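Putative protease (Parabacteroides distasonis ATCC 8503, PDB 3KD4) is of unproven function but may act as an exported protease, with regions belonging to two families of unknown function. Local coordinates at residues V11-T16 against Y25-E30; V378-D383 against Y429-A434; L394-A399 against D498-L503. All blocks are in the same frame, centred on the assembly; numbering follows the deposited sequence.

Interaction 1 of 3, residues V11-T16 against Y25-E30; sequences VSKAWT and YRSSME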
ATOM      1  N   VAL A  11      -1.329 -25.195  -3.881  1.00 21.48           N
ATOM      2  CA  VAL A  11      -0.455 -24.180  -4.419  1.00 20.48           C
ATOM      3  C   VAL A  11       0.997 -24.696  -4.258  1.00 20.16           C
ATOM      4  O   VAL A  11       1.387 -25.253  -3.184  1.00 19.18           O
ATOM      5  CB  VAL A  11      -0.676 -22.840  -3.685  1.00 21.25           C
ATOM      6  CG1 VAL A  11       0.330 -21.784  -4.101  1.00 19.12           C
ATOM      7  CG2 VAL A  11      -2.129 -22.335  -3.909  1.00 21.62           C
ATOM      8  N   SER A  12       1.793 -24.538  -5.305  1.00 18.60           N
ATOM      9  CA  SER A  12       3.226 -24.836  -5.201  1.00 18.77           C
ATOM     10  C   SER A  12       3.991 -23.746  -5.911  1.00 18.64           C
ATOM     11  O   SER A  12       3.670 -23.415  -7.056  1.00 19.15           O
ATOM     12  CB  SER A  12       3.522 -26.218  -5.777  1.00 19.90           C
ATOM     13  OG  SER A  12       4.835 -26.621  -5.458  1.00 24.90           O
ATOM     14  N   LYS A  13       4.945 -23.120  -5.211  1.00 17.04           N
ATOM     15  CA  LYS A  13       5.785 -22.086  -5.824  1.00 17.59           C
ATOM     16  C   LYS A  13       7.228 -22.459  -5.579  1.00 16.67           C
ATOM     17  O   LYS A  13       7.586 -22.872  -4.454  1.00 18.00           O
ATOM     18  CB  LYS A  13       5.487 -20.704  -5.254  1.00 16.55           C
ATOM     19  CG  LYS A  13       4.082 -20.243  -5.597  1.00 19.22           C
ATOM     20  CD  LYS A  13       3.697 -18.926  -4.985  1.00 21.48           C
ATOM     21  CE  LYS A  13       2.330 -18.457  -5.574  1.00 22.24           C
ATOM     22  NZ  LYS A  13       1.911 -17.170  -4.998  1.00 22.91           N
ATOM     23  N   ALA A  14       8.053 -22.352  -6.619  1.00 15.68           N
ATOM     24  CA  ALA A  14       9.447 -22.745  -6.519  1.00 15.07           C
ATOM     25  C   ALA A  14      10.303 -21.687  -7.183  1.00 15.29           C
ATOM     26  O   ALA A  14      10.041 -21.323  -8.342  1.00 14.27           O
ATOM     27  CB  ALA A  14       9.662 -24.125  -7.173  1.00 14.72           C
ATOM     28  N   TRP A  15      11.320 -21.191  -6.465  1.00 14.43           N
ATOM     29  CA  TRP A  15      12.250 -20.234  -7.026  1.00 14.55           C
ATOM     30  C   TRP A  15      13.611 -20.918  -7.106  1.00 14.59           C
ATOM     31  O   TRP A  15      14.003 -21.651  -6.186  1.00 15.87           O
ATOM     32  CB  TRP A  15      12.386 -18.966  -6.163  1.00 14.63           C
ATOM     33  CG  TRP A  15      11.214 -18.084  -6.083  1.00 14.37           C
ATOM     34  CD1 TRP A  15      10.999 -16.933  -6.757  1.00 16.29           C
ATOM     35  CD2 TRP A  15      10.087 -18.271  -5.227  1.00 14.52           C
ATOM     36  NE1 TRP A  15       9.784 -16.376  -6.378  1.00 15.47           N
ATOM     37  CE2 TRP A  15       9.227 -17.175  -5.414  1.00 14.32           C
ATOM     38  CE3 TRP A  15       9.759 -19.231  -4.269  1.00 13.93           C
ATOM     39  CZ2 TRP A  15       8.039 -17.034  -4.716  1.00 15.12           C
ATOM     40  CZ3 TRP A  15       8.538 -19.115  -3.602  1.00 16.67           C
ATOM     41  CH2 TRP A  15       7.695 -18.025  -3.842  1.00 16.42           C
ATOM     42  N   THR A  16      14.305 -20.691  -8.202  1.00 14.54           N
ATOM     43  CA  THR A  16      15.622 -21.208  -8.426  1.00 15.11           C
ATOM     44  C   THR A  16      16.546 -20.098  -8.912  1.00 15.22           C
ATOM     45  O   THR A  16      16.226 -19.381  -9.865  1.00 15.85           O
ATOM     46  CB  THR A  16      15.585 -22.293  -9.494  1.00 15.69           C
ATOM     47  OG1 THR A  16      14.592 -23.255  -9.132  1.00 16.15           O
ATOM     48  CG2 THR A  16      16.974 -22.948  -9.655  1.00 13.94           C
ATOM     49  N   TYR A  25      11.127 -18.959 -11.833  1.00 15.18           N
ATOM     50  CA  TYR A  25      10.001 -18.995 -10.911  1.00 15.21           C
ATOM     51  C   TYR A  25       8.907 -19.909 -11.505  1.00 15.66           C
ATOM     52  O   TYR A  25       8.483 -19.726 -12.645  1.00 15.83           O
ATOM     53  CB  TYR A  25       9.452 -17.578 -10.672  1.00 15.90           C
ATOM     54  CG  TYR A  25       8.104 -17.557  -9.956  1.00 16.05           C
ATOM     55  CD1 TYR A  25       7.999 -17.964  -8.639  1.00 17.02           C
ATOM     56  CD2 TYR A  25       6.925 -17.133 -10.605  1.00 18.02           C
ATOM     57  CE1 TYR A  25       6.780 -17.943  -7.967  1.00 17.78           C
ATOM     58  CE2 TYR A  25       5.676 -17.108  -9.920  1.00 16.70           C
ATOM     59  CZ  TYR A  25       5.624 -17.521  -8.613  1.00 16.86           C
ATOM     60  OH  TYR A  25       4.452 -17.516  -7.893  1.00 21.15           O
ATOM     61  N   ARG A  26       8.507 -20.923 -10.774  1.00 15.13           N
ATOM     62  CA  ARG A  26       7.500 -21.867 -11.246  1.00 16.05           C
ATOM     63  C   ARG A  26       6.334 -21.874 -10.274  1.00 15.67           C
ATOM     64  O   ARG A  26       6.530 -21.992  -9.053  1.00 14.57           O
ATOM     65  CB  ARG A  26       8.052 -23.270 -11.415  1.00 16.42           C
ATOM     66  CG  ARG A  26       7.021 -24.270 -11.988  1.00 17.46           C
ATOM     67  CD  ARG A  26       7.672 -25.543 -12.493  1.00 19.54           C
ATOM     68  NE  ARG A  26       6.642 -26.436 -13.093  1.00 19.93           N
ATOM     69  CZ  ARG A  26       6.933 -27.564 -13.723  1.00 22.58           C
ATOM     70  NH1 ARG A  26       8.201 -27.933 -13.874  1.00 21.27           N
ATOM     71  NH2 ARG A  26       5.971 -28.302 -14.228  1.00 22.32           N
ATOM     72  N   SER A  27       5.138 -21.681 -10.816  1.00 14.54           N
ATOM     73  CA  SER A  27       3.927 -21.548 -10.000  1.00 15.11           C
ATOM     74  C   SER A  27       2.904 -22.522 -10.487  1.00 15.52           C
ATOM     75  O   SER A  27       2.579 -22.482 -11.671  1.00 14.88           O
ATOM     76  CB  SER A  27       3.327 -20.129 -10.115  1.00 15.54           C
ATOM     77  OG  SER A  27       2.012 -20.081  -9.569  1.00 16.43           O
ATOM     78  N   SER A  28       2.437 -23.427  -9.613  1.00 15.65           N
ATOM     79  CA  SER A  28       1.278 -24.273  -9.980  1.00 17.59           C
ATOM     80  C   SER A  28       0.199 -24.147  -8.967  1.00 16.30           C
ATOM     81  O   SER A  28       0.447 -23.880  -7.761  1.00 17.81           O
ATOM     82  CB  SER A  28       1.592 -25.767 -10.180  1.00 17.67           C
ATOM     83  OG  SER A  28       2.068 -26.276  -8.989  1.00 24.06           O
HETATM   84  N   MSE A  29      -1.013 -24.328  -9.450  1.00 15.23           N
HETATM   85  CA  MSE A  29      -2.171 -24.214  -8.599  0.60 14.88           C
HETATM   86  C   MSE A  29      -3.307 -25.114  -9.068  1.00 14.91           C
HETATM   87  O   MSE A  29      -3.357 -25.513 -10.224  1.00 14.76           O
HETATM   88  CB  MSE A  29      -2.629 -22.756  -8.443  0.60 14.62           C
HETATM   89  CG  MSE A  29      -3.095 -22.040  -9.691  0.60 15.21           C
HETATM   90 SE   MSE A  29      -4.895 -22.587 -10.203  0.45 13.61          SE
HETATM   91  CE  MSE A  29      -5.479 -20.964 -11.151  0.60 11.74           C
ATOM     92  N   GLU A  30      -4.151 -25.445  -8.105  1.00 14.97           N
ATOM     93  CA  GLU A  30      -5.411 -26.118  -8.279  1.00 15.53           C
ATOM     94  C   GLU A  30      -6.421 -25.258  -7.521  1.00 15.54           C
ATOM     95  O   GLU A  30      -6.277 -25.025  -6.287  1.00 16.42           O
ATOM     96  CB  GLU A  30      -5.345 -27.516  -7.708  1.00 14.68           C
ATOM     97  CG  GLU A  30      -4.307 -28.340  -8.390  1.00 17.67           C
ATOM     98  CD  GLU A  30      -4.208 -29.763  -7.840  1.00 22.51           C
ATOM     99  OE1 GLU A  30      -5.088 -30.205  -7.054  1.00 21.56           O
ATOM    100  OE2 GLU A  30      -3.226 -30.418  -8.203  1.00 24.08           O
TER
HETATM  101  O   HOH W   1       6.165 -25.062  -8.275  1.00 34.26           O
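Tyr-25 holds CG anti to its backbone N (chi1 168°) and Trp-15 holds CG anti to its carbonyl carbon (chi1 -68°); with these settings, on a non-hydrogen-bonded pair, the phenol is carried against the indole on one face of the sheet. The two side chains run alongside each other in the same direction. Tyr-25 CD1 stands over one face of the indole, nearer the border of the ring than its middle, with Trp-15 NE1 its nearest atom at 3.3 Å. The planes meet at 39°, an oblique pairing. On the same face of the sheet, the extended chain of Lys-13 passes the phenol obliquely, its CD 3.3 Å from Tyr-25 OH, and ends in a salt bridge with Glu-132. The backbones form an antiparallel beta hairpin, joining strands 6-17 and 23-33. Ser-12 N donates to Ser-28 O at 2.9 Å, and Ser-28 N returns a bond to Ser-12 O at 2.8 Å. Ala-14 and Arg-26 form the second hydrogen-bonded pair, Ala-14 N to Arg-26 O and Arg-26 N to Ala-14 O both measuring 2.9 Å. On the face bearing these four side chains, a water donates to Arg-26 O, while the Arg-26 guanidinium reaches away to a salt bridge with Asp-115.

Interaction 2 of 3, residues V378-D383 against Y429-A434; sequences VAISAD and YTVTPA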
ATOM      1  N   VAL A 378     -23.048  29.254   8.307  1.00 31.70           N
ATOM      2  CA  VAL A 378     -24.351  28.744   7.979  1.00 32.50           C
ATOM      3  C   VAL A 378     -25.437  29.770   8.307  1.00 33.08           C
ATOM      4  O   VAL A 378     -25.542  30.246   9.433  1.00 32.33           O
ATOM      5  CB  VAL A 378     -24.635  27.443   8.758  1.00 32.46           C
ATOM      6  CG1 VAL A 378     -25.984  26.906   8.385  1.00 33.00           C
ATOM      7  CG2 VAL A 378     -23.547  26.409   8.475  1.00 32.82           C
ATOM      8  N   ALA A 379     -26.244  30.088   7.304  1.00 34.65           N
ATOM      9  CA  ALA A 379     -27.415  30.947   7.472  1.00 36.24           C
ATOM     10  C   ALA A 379     -28.666  30.073   7.512  1.00 37.76           C
ATOM     11  O   ALA A 379     -28.742  29.057   6.830  1.00 38.13           O
ATOM     12  CB  ALA A 379     -27.494  31.948   6.323  1.00 35.87           C
ATOM     13  N   ILE A 380     -29.638  30.434   8.330  1.00 39.84           N
ATOM     14  CA  ILE A 380     -30.925  29.750   8.286  1.00 41.87           C
ATOM     15  C   ILE A 380     -32.023  30.785   8.156  1.00 43.81           C
ATOM     16  O   ILE A 380     -32.119  31.698   8.984  1.00 43.70           O
ATOM     17  CB  ILE A 380     -31.239  28.930   9.547  1.00 41.58           C
ATOM     18  CG1 ILE A 380     -30.019  28.168  10.024  1.00 41.40           C
ATOM     19  CG2 ILE A 380     -32.388  27.966   9.268  1.00 41.44           C
ATOM     20  CD1 ILE A 380     -30.193  27.626  11.382  1.00 40.19           C
ATOM     21  N   SER A 381     -32.857  30.609   7.132  1.00 46.37           N
ATOM     22  CA  SER A 381     -33.985  31.509   6.859  1.00 48.23           C
ATOM     23  C   SER A 381     -35.241  31.125   7.634  1.00 49.46           C
ATOM     24  O   SER A 381     -35.448  29.947   7.952  1.00 49.74           O
ATOM     25  CB  SER A 381     -34.331  31.453   5.376  1.00 48.44           C
ATOM     26  OG  SER A 381     -35.025  30.252   5.085  1.00 50.03           O
ATOM     27  N   ALA A 382     -36.094  32.123   7.893  1.00 50.75           N
ATOM     28  CA  ALA A 382     -37.457  31.891   8.385  1.00 51.40           C
ATOM     29  C   ALA A 382     -38.266  31.188   7.284  1.00 51.96           C
ATOM     30  O   ALA A 382     -39.351  30.666   7.550  1.00 52.47           O
ATOM     31  CB  ALA A 382     -38.124  33.208   8.802  1.00 51.28           C
ATOM     32  N   ASP A 383     -37.740  31.193   6.050  1.00 52.42           N
ATOM     33  CA  ASP A 383     -38.282  30.374   4.965  1.00 52.58           C
ATOM     34  C   ASP A 383     -38.326  28.926   5.434  1.00 52.63           C
ATOM     35  O   ASP A 383     -39.401  28.336   5.572  1.00 52.94           O
ATOM     36  CB  ASP A 383     -37.423  30.486   3.701  1.00 52.42           C
ATOM     37  N   TYR A 429     -18.445  26.126  13.444  1.00 23.91           N
ATOM     38  CA  TYR A 429     -19.552  26.579  12.607  1.00 23.29           C
ATOM     39  C   TYR A 429     -20.061  27.896  13.178  1.00 23.94           C
ATOM     40  O   TYR A 429     -20.237  28.015  14.379  1.00 24.26           O
ATOM     41  CB  TYR A 429     -20.699  25.571  12.592  1.00 23.41           C
ATOM     42  CG  TYR A 429     -20.363  24.222  12.029  1.00 21.61           C
ATOM     43  CD1 TYR A 429     -19.860  23.208  12.841  1.00 22.82           C
ATOM     44  CD2 TYR A 429     -20.534  23.957  10.690  1.00 21.62           C
ATOM     45  CE1 TYR A 429     -19.533  21.967  12.315  1.00 21.77           C
ATOM     46  CE2 TYR A 429     -20.214  22.723  10.151  1.00 21.99           C
ATOM     47  CZ  TYR A 429     -19.719  21.726  10.970  1.00 22.17           C
ATOM     48  OH  TYR A 429     -19.404  20.504  10.424  1.00 24.76           O
ATOM     49  N   THR A 430     -20.263  28.898  12.331  1.00 24.11           N
ATOM     50  CA  THR A 430     -20.923  30.107  12.781  1.00 24.69           C
ATOM     51  C   THR A 430     -22.290  30.117  12.104  1.00 25.11           C
ATOM     52  O   THR A 430     -22.397  30.143  10.867  1.00 24.97           O
ATOM     53  CB  THR A 430     -20.124  31.385  12.487  1.00 24.80           C
ATOM     54  OG1 THR A 430     -18.862  31.314  13.163  1.00 24.70           O
ATOM     55  CG2 THR A 430     -20.880  32.618  12.995  1.00 22.99           C
ATOM     56  N   VAL A 431     -23.316  30.009  12.933  1.00 24.90           N
ATOM     57  CA  VAL A 431     -24.659  29.850  12.454  1.00 25.67           C
ATOM     58  C   VAL A 431     -25.430  31.146  12.708  1.00 26.03           C
ATOM     59  O   VAL A 431     -25.489  31.615  13.847  1.00 25.76           O
ATOM     60  CB  VAL A 431     -25.364  28.677  13.169  1.00 25.38           C
ATOM     61  CG1 VAL A 431     -26.779  28.556  12.655  1.00 26.20           C
ATOM     62  CG2 VAL A 431     -24.581  27.382  12.960  1.00 24.95           C
ATOM     63  N   THR A 432     -25.994  31.718  11.647  1.00 26.27           N
ATOM     64  CA  THR A 432     -26.855  32.892  11.787  1.00 26.75           C
ATOM     65  C   THR A 432     -28.305  32.523  11.440  1.00 27.75           C
ATOM     66  O   THR A 432     -28.680  32.456  10.271  1.00 28.59           O
ATOM     67  CB  THR A 432     -26.370  34.066  10.948  1.00 26.46           C
ATOM     68  OG1 THR A 432     -25.021  34.387  11.313  1.00 23.98           O
ATOM     69  CG2 THR A 432     -27.266  35.312  11.200  1.00 26.10           C
ATOM     70  N   PRO A 433     -29.121  32.252  12.463  1.00 28.35           N
ATOM     71  CA  PRO A 433     -30.542  31.988  12.196  1.00 29.34           C
ATOM     72  C   PRO A 433     -31.338  33.261  11.857  1.00 30.21           C
ATOM     73  O   PRO A 433     -30.969  34.358  12.301  1.00 29.26           O
ATOM     74  CB  PRO A 433     -31.044  31.397  13.512  1.00 29.44           C
ATOM     75  CG  PRO A 433     -30.115  31.965  14.563  1.00 29.91           C
ATOM     76  CD  PRO A 433     -28.796  32.247  13.899  1.00 28.34           C
ATOM     77  N   ALA A 434     -32.435  33.091  11.117  1.00 31.58           N
ATOM     78  CA  ALA A 434     -33.393  34.183  10.837  1.00 32.65           C
ATOM     79  C   ALA A 434     -33.952  34.788  12.120  1.00 33.39           C
ATOM     80  O   ALA A 434     -34.004  34.123  13.162  1.00 33.92           O
ATOM     81  CB  ALA A 434     -34.533  33.674   9.978  1.00 32.64           C
TER
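Val-378, Ile-380 and Thr-432 carry the hydrogen bonds of a parallel strand pair. Val-378 N donates to Thr-430 O at 2.8 Å, and Val-378 O accepts Thr-432 N at 2.7 Å. The next rung, Ile-380 N to Thr-432 O, is 3.0 Å long, with the donor 37° above the carbonyl plane. The last, from Ala-434 N to Ile-380 O, is weak. Pro-433 leaves the ladder intact because its N faces away from 378-380. A CA-H...O contact adds to the bonds, Val-431 CA lying 3.2 Å from Val-378 O.

Apolar packing centres on Ile-380. With CG1 anti to the carbonyl carbon (chi1 -42°) and CD1 extended beyond it (chi2 167°), the chain slants across Val-431 and brings CD1 3.8 Å from Val-431 CG1. The same Ile-380 CD1 lies 4.4 Å from Pro-433 CB. Beyond the strands, Ala-382 CB and Ala-434 CB meet at 3.8 Å.

Strand 370-380 is an outermost strand of a five-stranded mixed sheet, and strand 423-433 separates it from strand 465-474. The face bearing Ile-380, Val-431 and Pro-433 packs on a smaller sheet, where Ile-380 touches Cys-392 of strand 389-393 and Phe-504 of strand 501-505, and Val-431 touches Leu-502.

Interaction 3 of 3, residues L394-A399 against D498-L503; sequences LPAISA and DNRVLL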
ATOM      1  N   LEU A 394     -25.617  21.006  10.021  1.00 27.06           N
ATOM      2  CA  LEU A 394     -24.327  21.660   9.836  1.00 26.24           C
ATOM      3  C   LEU A 394     -23.527  20.800   8.833  1.00 26.36           C
ATOM      4  O   LEU A 394     -23.437  19.585   8.997  1.00 26.99           O
ATOM      5  CB  LEU A 394     -23.588  21.781  11.165  1.00 25.29           C
ATOM      6  CG  LEU A 394     -24.283  22.581  12.259  1.00 25.51           C
ATOM      7  CD1 LEU A 394     -23.618  22.342  13.638  1.00 20.52           C
ATOM      8  CD2 LEU A 394     -24.345  24.069  11.874  1.00 23.61           C
ATOM      9  N   PRO A 395     -22.973  21.410   7.774  1.00 26.08           N
ATOM     10  CA  PRO A 395     -22.349  20.540   6.760  1.00 25.66           C
ATOM     11  C   PRO A 395     -21.093  19.816   7.246  1.00 25.31           C
ATOM     12  O   PRO A 395     -20.302  20.382   7.981  1.00 25.26           O
ATOM     13  CB  PRO A 395     -22.004  21.508   5.631  1.00 25.86           C
ATOM     14  CG  PRO A 395     -21.928  22.845   6.275  1.00 26.34           C
ATOM     15  CD  PRO A 395     -22.896  22.841   7.415  1.00 25.99           C
ATOM     16  N   ALA A 396     -20.919  18.567   6.839  1.00 25.34           N
ATOM     17  CA  ALA A 396     -19.692  17.830   7.134  1.00 25.34           C
ATOM     18  C   ALA A 396     -18.555  18.409   6.323  1.00 25.45           C
ATOM     19  O   ALA A 396     -18.777  18.906   5.222  1.00 25.52           O
ATOM     20  CB  ALA A 396     -19.870  16.370   6.794  1.00 24.67           C
ATOM     21  N   ILE A 397     -17.346  18.362   6.859  1.00 25.71           N
ATOM     22  CA  ILE A 397     -16.167  18.712   6.072  1.00 26.23           C
ATOM     23  C   ILE A 397     -15.683  17.448   5.361  1.00 26.98           C
ATOM     24  O   ILE A 397     -16.159  16.363   5.673  1.00 26.15           O
ATOM     25  CB  ILE A 397     -15.049  19.300   6.940  1.00 26.10           C
ATOM     26  CG1 ILE A 397     -14.432  18.233   7.858  1.00 25.03           C
ATOM     27  CG2 ILE A 397     -15.576  20.476   7.742  1.00 26.84           C
ATOM     28  CD1 ILE A 397     -13.140  18.667   8.493  1.00 24.32           C
ATOM     29  N   SER A 398     -14.725  17.606   4.435  1.00 28.27           N
ATOM     30  CA  SER A 398     -14.200  16.506   3.596  1.00 29.36           C
ATOM     31  C   SER A 398     -12.919  15.872   4.090  1.00 29.30           C
ATOM     32  O   SER A 398     -12.761  14.646   4.070  1.00 30.88           O
ATOM     33  CB  SER A 398     -13.870  17.043   2.213  1.00 29.61           C
ATOM     34  OG  SER A 398     -14.937  17.804   1.731  1.00 32.90           O
ATOM     35  N   ALA A 399     -11.977  16.728   4.467  1.00 28.92           N
ATOM     36  CA  ALA A 399     -10.651  16.304   4.874  1.00 27.93           C
ATOM     37  C   ALA A 399     -10.708  15.583   6.216  1.00 27.63           C
ATOM     38  O   ALA A 399     -11.562  15.864   7.054  1.00 27.71           O
ATOM     39  CB  ALA A 399      -9.726  17.515   4.960  1.00 27.40           C
ATOM     40  N   ASP A 498     -26.932  13.010  12.814  1.00 21.27           N
ATOM     41  CA  ASP A 498     -27.760  13.643  13.850  1.00 21.24           C
ATOM     42  C   ASP A 498     -26.935  14.547  14.751  1.00 20.63           C
ATOM     43  O   ASP A 498     -27.439  15.521  15.299  1.00 20.21           O
ATOM     44  CB  ASP A 498     -28.459  12.597  14.718  1.00 21.35           C
ATOM     45  CG  ASP A 498     -29.647  11.994  14.049  1.00 22.82           C
ATOM     46  OD1 ASP A 498     -30.084  12.562  13.029  1.00 25.85           O
ATOM     47  OD2 ASP A 498     -30.135  10.946  14.529  1.00 23.38           O
ATOM     48  N   ASN A 499     -25.657  14.236  14.910  1.00 20.22           N
ATOM     49  CA  ASN A 499     -24.828  15.016  15.827  1.00 19.95           C
ATOM     50  C   ASN A 499     -24.461  16.372  15.275  1.00 19.82           C
ATOM     51  O   ASN A 499     -23.905  17.187  15.978  1.00 20.20           O
ATOM     52  CB  ASN A 499     -23.596  14.192  16.236  1.00 20.15           C
ATOM     53  CG  ASN A 499     -23.971  12.910  16.956  1.00 19.50           C
ATOM     54  OD1 ASN A 499     -25.087  12.784  17.462  1.00 20.26           O
ATOM     55  ND2 ASN A 499     -23.021  11.975  17.073  1.00 19.70           N
ATOM     56  N   ARG A 500     -24.835  16.626  14.027  1.00 20.95           N
ATOM     57  CA  ARG A 500     -24.634  17.938  13.377  1.00 22.04           C
ATOM     58  C   ARG A 500     -25.938  18.734  13.193  1.00 22.41           C
ATOM     59  O   ARG A 500     -25.957  19.793  12.510  1.00 23.29           O
ATOM     60  CB  ARG A 500     -23.951  17.735  12.003  1.00 21.96           C
ATOM     61  CG  ARG A 500     -22.489  17.450  12.107  1.00 22.26           C
ATOM     62  CD  ARG A 500     -21.800  17.328  10.737  1.00 24.27           C
ATOM     63  NE  ARG A 500     -22.163  16.094  10.048  1.00 24.15           N
ATOM     64  CZ  ARG A 500     -23.008  16.001   9.027  1.00 24.92           C
ATOM     65  NH1 ARG A 500     -23.592  17.058   8.489  1.00 27.60           N
ATOM     66  NH2 ARG A 500     -23.259  14.825   8.508  1.00 25.38           N
ATOM     67  N   VAL A 501     -27.027  18.240  13.773  1.00 22.32           N
ATOM     68  CA  VAL A 501     -28.304  18.904  13.623  1.00 22.51           C
ATOM     69  C   VAL A 501     -28.528  19.927  14.731  1.00 22.38           C
ATOM     70  O   VAL A 501     -28.331  19.619  15.914  1.00 22.72           O
ATOM     71  CB  VAL A 501     -29.463  17.902  13.621  1.00 22.12           C
ATOM     72  CG1 VAL A 501     -30.807  18.632  13.720  1.00 22.48           C
ATOM     73  CG2 VAL A 501     -29.385  17.029  12.371  1.00 22.33           C
ATOM     74  N   LEU A 502     -28.962  21.113  14.331  1.00 22.17           N
ATOM     75  CA  LEU A 502     -29.559  22.105  15.233  1.00 22.16           C
ATOM     76  C   LEU A 502     -31.032  22.242  14.836  1.00 22.29           C
ATOM     77  O   LEU A 502     -31.374  22.317  13.650  1.00 22.30           O
ATOM     78  CB  LEU A 502     -28.886  23.478  15.122  1.00 22.28           C
ATOM     79  CG  LEU A 502     -27.403  23.598  15.486  1.00 22.70           C
ATOM     80  CD1 LEU A 502     -26.961  25.072  15.231  1.00 21.97           C
ATOM     81  CD2 LEU A 502     -27.157  23.168  16.923  1.00 19.67           C
ATOM     82  N   LEU A 503     -31.898  22.226  15.831  1.00 22.15           N
ATOM     83  CA  LEU A 503     -33.337  22.343  15.622  1.00 23.02           C
ATOM     84  C   LEU A 503     -33.774  23.705  16.126  1.00 22.76           C
ATOM     85  O   LEU A 503     -33.375  24.130  17.214  1.00 22.77           O
ATOM     86  CB  LEU A 503     -34.078  21.242  16.389  1.00 22.88           C
ATOM     87  CG  LEU A 503     -35.593  21.178  16.290  1.00 25.44           C
ATOM     88  CD1 LEU A 503     -36.079  20.783  14.871  1.00 25.45           C
ATOM     89  CD2 LEU A 503     -36.104  20.198  17.394  1.00 26.17           C
TER
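Leu-394 meets Arg-500 through both its backbone polar groups. Its N donates to the backbone O of Arg-500 at 2.8 Å in a nearly straight bond, 171° at the hydrogen. Its O accepts Arg-500 NH1 at 2.6 Å, and this oxygen lies only 2° out of the guanidinium plane, at the edge of the group. The arginine chain is bent at chi3 (-72°), which turns NE out of line with the preceding carbons. The Leu-394 side chain lies against the same backbone carbonyl, CG being 3.3 Å from Arg-500 O, and its CD2 reaches 4.4 Å from Leu-502 CD1.

Pro-395 adds little here, its CB directed away from 498-503; its ring touches Val-378. Ala-396 comes back to the arginine: its CB sits over the centre of the guanidinium, 3.9 Å from Arg-500 CZ. The Ala-396 N lies over a face too, 3.5 Å from Arg-500 NH1, but both are donors and no bond forms. An alanine in place of Arg-500 would probably leave Leu-394 O without its guanidinium donor and open a gap beneath Ala-396 CB. From Ile-397 onward the loop runs away from 498-503, with the Ile-397 side chain packed on strands 370-380 and 423-433.

The arrangement is that of a fraying antiparallel ladder. Strands 389-393 and 501-505 pair through backbone bonds between Cys-392 and Leu-502, and the bond from Leu-394 N is the next rung. Its expected counterpart is absent, since Arg-500 N stands 6.0 Å from Leu-394 O; the side-chain NH1 takes that acceptor instead, where the 3-10 turn of 498-500 runs into the strand of this DUF3858-family region.

Overall arrangement
From the N terminus, interaction 1 closes first, with eight residues between its segments, several still strand, around the short turn of the hairpin; it ties together two adjacent strands, 6-17 and 23-33, of an eight-stranded sheet. It is in series with the others and lies across the chain's centre from them, its nearest atoms about 46 Å from interaction 2 and about 36 Å from interaction 3. Those two cross: residues 378-383 open interaction 2, 394-399 open interaction 3, then 429-434 close the former and 498-503 the latter. Interaction 2 binds strands 370-380 and 423-433; interaction 3 prolongs the pairing of 389-393 with 501-505. They touch directly, Tyr-429 OH lying 2.6 Å from Pro-395 O, a probable hydrogen bond.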